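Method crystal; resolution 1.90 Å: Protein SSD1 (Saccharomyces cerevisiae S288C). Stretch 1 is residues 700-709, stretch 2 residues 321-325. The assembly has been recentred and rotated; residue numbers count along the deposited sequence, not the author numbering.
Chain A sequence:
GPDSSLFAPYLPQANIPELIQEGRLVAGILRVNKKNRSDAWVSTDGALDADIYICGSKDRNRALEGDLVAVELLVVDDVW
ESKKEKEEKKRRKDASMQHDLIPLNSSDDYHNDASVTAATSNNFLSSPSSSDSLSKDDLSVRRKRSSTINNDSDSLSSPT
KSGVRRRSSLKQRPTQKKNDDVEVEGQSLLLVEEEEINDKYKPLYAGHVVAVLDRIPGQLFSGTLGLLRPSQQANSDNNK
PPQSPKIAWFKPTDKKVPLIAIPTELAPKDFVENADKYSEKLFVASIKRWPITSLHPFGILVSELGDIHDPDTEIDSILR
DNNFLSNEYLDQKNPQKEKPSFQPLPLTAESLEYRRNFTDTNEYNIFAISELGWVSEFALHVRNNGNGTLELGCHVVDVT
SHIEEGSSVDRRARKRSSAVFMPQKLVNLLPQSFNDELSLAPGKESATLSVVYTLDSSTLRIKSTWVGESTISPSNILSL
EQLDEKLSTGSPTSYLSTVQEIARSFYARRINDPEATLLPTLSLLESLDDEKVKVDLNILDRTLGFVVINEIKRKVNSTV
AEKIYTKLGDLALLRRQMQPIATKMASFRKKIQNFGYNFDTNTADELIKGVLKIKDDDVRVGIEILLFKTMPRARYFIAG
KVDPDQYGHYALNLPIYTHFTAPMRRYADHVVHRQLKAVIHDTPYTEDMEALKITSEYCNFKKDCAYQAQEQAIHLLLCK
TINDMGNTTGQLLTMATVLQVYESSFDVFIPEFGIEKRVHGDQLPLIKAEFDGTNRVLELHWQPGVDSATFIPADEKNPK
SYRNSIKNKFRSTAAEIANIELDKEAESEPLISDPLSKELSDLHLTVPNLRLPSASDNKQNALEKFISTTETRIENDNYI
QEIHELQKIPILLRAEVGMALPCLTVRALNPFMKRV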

# COMPACT_ATOMS: atom_id res chain seq x y z
N ASN A 700 -13.36 -4.93 2.23
CA ASN A 700 -12.33 -4.68 1.23
C ASN A 700 -12.16 -3.19 1.00
O ASN A 700 -11.04 -2.67 0.95
CB ASN A 700 -12.69 -5.37 -0.09
CG ASN A 700 -12.48 -6.86 -0.05
OD1 ASN A 700 -11.63 -7.37 0.68
ND2 ASN A 700 -13.27 -7.58 -0.84
N PHE A 701 -13.27 -2.47 0.84
CA PHE A 701 -13.20 -1.05 0.56
C PHE A 701 -12.50 -0.30 1.68
O PHE A 701 -11.54 0.45 1.44
CB PHE A 701 -14.61 -0.50 0.33
CG PHE A 701 -14.67 0.99 0.18
CD1 PHE A 701 -14.30 1.59 -1.01
CD2 PHE A 701 -15.12 1.78 1.22
CE1 PHE A 701 -14.35 2.96 -1.15
CE2 PHE A 701 -15.19 3.16 1.08
CZ PHE A 701 -14.80 3.75 -0.11
N LYS A 702 -12.94 -0.51 2.92
CA LYS A 702 -12.37 0.23 4.04
C LYS A 702 -10.93 -0.20 4.32
O LYS A 702 -10.12 0.63 4.75
CB LYS A 702 -13.25 0.07 5.28
CG LYS A 702 -14.70 0.53 5.04
CD LYS A 702 -14.91 2.05 5.11
CE LYS A 702 -14.34 2.69 6.36
NZ LYS A 702 -15.08 3.93 6.75
N LYS A 703 -10.60 -1.48 4.11
CA LYS A 703 -9.23 -1.93 4.36
C LYS A 703 -8.26 -1.35 3.34
O LYS A 703 -7.17 -0.89 3.69
CB LYS A 703 -9.17 -3.46 4.34
CG LYS A 703 -7.79 -4.02 4.62
CD LYS A 703 -7.89 -5.42 5.23
CE LYS A 703 -6.54 -5.93 5.65
NZ LYS A 703 -5.98 -5.10 6.76
N ASP A 704 -8.66 -1.32 2.07
CA ASP A 704 -7.78 -0.71 1.07
C ASP A 704 -7.66 0.79 1.31
O ASP A 704 -6.60 1.37 1.07
CB ASP A 704 -8.30 -1.02 -0.33
CG ASP A 704 -8.08 -2.47 -0.70
OD1 ASP A 704 -7.23 -3.13 -0.07
OD2 ASP A 704 -8.77 -2.97 -1.61
N CYS A 705 -8.71 1.42 1.84
CA CYS A 705 -8.62 2.82 2.24
C CYS A 705 -7.65 3.00 3.40
O CYS A 705 -6.91 3.99 3.43
CB CYS A 705 -10.01 3.34 2.62
SG CYS A 705 -11.12 3.68 1.21
N ALA A 706 -7.65 2.08 4.37
CA ALA A 706 -6.71 2.18 5.49
C ALA A 706 -5.28 2.04 5.00
O ALA A 706 -4.36 2.68 5.52
CB ALA A 706 -7.02 1.13 6.55
N TYR A 707 -5.06 1.16 4.02
CA TYR A 707 -3.74 1.03 3.40
C TYR A 707 -3.33 2.32 2.71
O TYR A 707 -2.22 2.82 2.90
CB TYR A 707 -3.78 -0.13 2.40
CG TYR A 707 -2.62 -0.22 1.44
CD1 TYR A 707 -1.40 -0.74 1.84
CD2 TYR A 707 -2.76 0.18 0.12
CE1 TYR A 707 -0.34 -0.83 0.96
CE2 TYR A 707 -1.70 0.09 -0.77
CZ TYR A 707 -0.50 -0.42 -0.35
OH TYR A 707 0.55 -0.52 -1.22
N GLN A 708 -4.23 2.89 1.90
CA GLN A 708 -3.90 4.13 1.20
C GLN A 708 -3.60 5.25 2.19
O GLN A 708 -2.65 6.02 1.99
CB GLN A 708 -5.06 4.52 0.28
CG GLN A 708 -5.28 3.52 -0.85
CD GLN A 708 -6.52 3.79 -1.69
OE1 GLN A 708 -6.63 3.30 -2.81
NE2 GLN A 708 -7.46 4.56 -1.14
N ALA A 709 -4.39 5.35 3.26
CA ALA A 709 -4.13 6.37 4.27
C ALA A 709 -2.75 6.18 4.89
O ALA A 709 -2.01 7.16 5.06
CB ALA A 709 -5.21 6.32 5.35
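Stretch 2 (321-325) DNNFL

Stretch 1 is helical throughout, part of a longer helix that runs on at both ends. Stretch 2 comes off the end of another helix. Asn-322 is its first residue to leave helical phi/psi, and Asn-323 has a positive phi of 73°. The segment has no regular structure from there on, so no crossing angle applies. The backbones come nearest at Cys-705 and Asn-322, whose CA atoms are 5.0 Å apart. Stretch 2 runs across the helix rather than along it.

Asn-700 does not reach stretch 2. The CA-to-CB bond of Phe-701 points sideways, but its t rotamer carries the ring end nearer, and CZ lies 3.0 Å from ND2 of Asn-323. Lys-702 also starts sideways. Its chain bends through three m angles and brings NZ to the backbone O of Asn-323, a hydrogen bond of 2.8 Å. Its CE lies 3.7 Å from CE1 of Phe-324, so the same side chain also packs against that ring. The edge of the ring meets the helix backbone, with CZ of Phe-324 3.4 Å from O of Lys-702.

Lys-703 and Asp-704 point away. Cys-705 points toward stretch 2 and touches three of its residues. Its CB is 3.2 Å from O of Asn-322 and 3.7 Å from CE2 of Phe-324. Its SG accepts a hydrogen bond from ND2 of Asn-323 at 3.4 Å. Ala-706 adds an apolar contact, CB to CZ of Phe-324 at 3.8 Å.

Tyr-707 points away. One turn after Cys-705, Gln-708 and Ala-709 again face stretch 2. Gln-708 NE2 donates to OD1 of Asn-322 at 2.8 Å. Ala-709 CB lies 3.9 Å from ND2 of Asn-322, an amide nitrogen hydrogen-bonded elsewhere in the structure. Asp-321 and Leu-325 do not touch stretch 1. The contact buries 402 Å², both sides summed.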

# COMPACT_ATOMS: atom_id res chain seq x y z
N ASP A 321 -10.43 11.66 2.85
CA ASP A 321 -10.33 11.22 1.46
C ASP A 321 -10.43 9.71 1.38
O ASP A 321 -10.87 9.17 0.35
CB ASP A 321 -9.01 11.68 0.85
CG ASP A 321 -8.98 11.50 -0.66
OD1 ASP A 321 -9.97 11.88 -1.33
OD2 ASP A 321 -7.96 11.01 -1.17
N ASN A 322 -10.01 9.01 2.42
CA ASN A 322 -10.14 7.57 2.51
C ASN A 322 -11.34 7.13 3.35
O ASN A 322 -11.35 6.01 3.86
CB ASN A 322 -8.83 6.98 3.02
CG ASN A 322 -7.72 7.10 2.00
OD1 ASN A 322 -7.71 6.39 1.00
ND2 ASN A 322 -6.80 8.02 2.23
N ASN A 323 -12.33 8.01 3.53
CA ASN A 323 -13.66 7.63 4.01
C ASN A 323 -13.69 7.28 5.49
O ASN A 323 -14.56 6.53 5.94
CB ASN A 323 -14.22 6.48 3.18
CG ASN A 323 -14.29 6.81 1.71
OD1 ASN A 323 -15.10 7.63 1.29
ND2 ASN A 323 -13.38 6.24 0.92
N PHE A 324 -12.75 7.82 6.26
CA PHE A 324 -12.74 7.64 7.71
C PHE A 324 -13.19 8.95 8.35
O PHE A 324 -12.43 9.92 8.41
CB PHE A 324 -11.35 7.23 8.20
CG PHE A 324 -10.91 5.88 7.68
CD1 PHE A 324 -11.36 4.72 8.27
CD2 PHE A 324 -10.04 5.78 6.61
CE1 PHE A 324 -10.97 3.48 7.80
CE2 PHE A 324 -9.65 4.55 6.13
CZ PHE A 324 -10.12 3.39 6.73
N LEU A 325 -14.45 8.98 8.80
CA LEU A 325 -14.94 10.12 9.57
C LEU A 325 -14.60 9.99 11.04
O LEU A 325 -14.44 11.00 11.73
CB LEU A 325 -16.46 10.26 9.39
CG LEU A 325 -16.94 10.58 7.98
CD1 LEU A 325 -18.46 10.69 7.98
CD2 LEU A 325 -16.32 11.87 7.47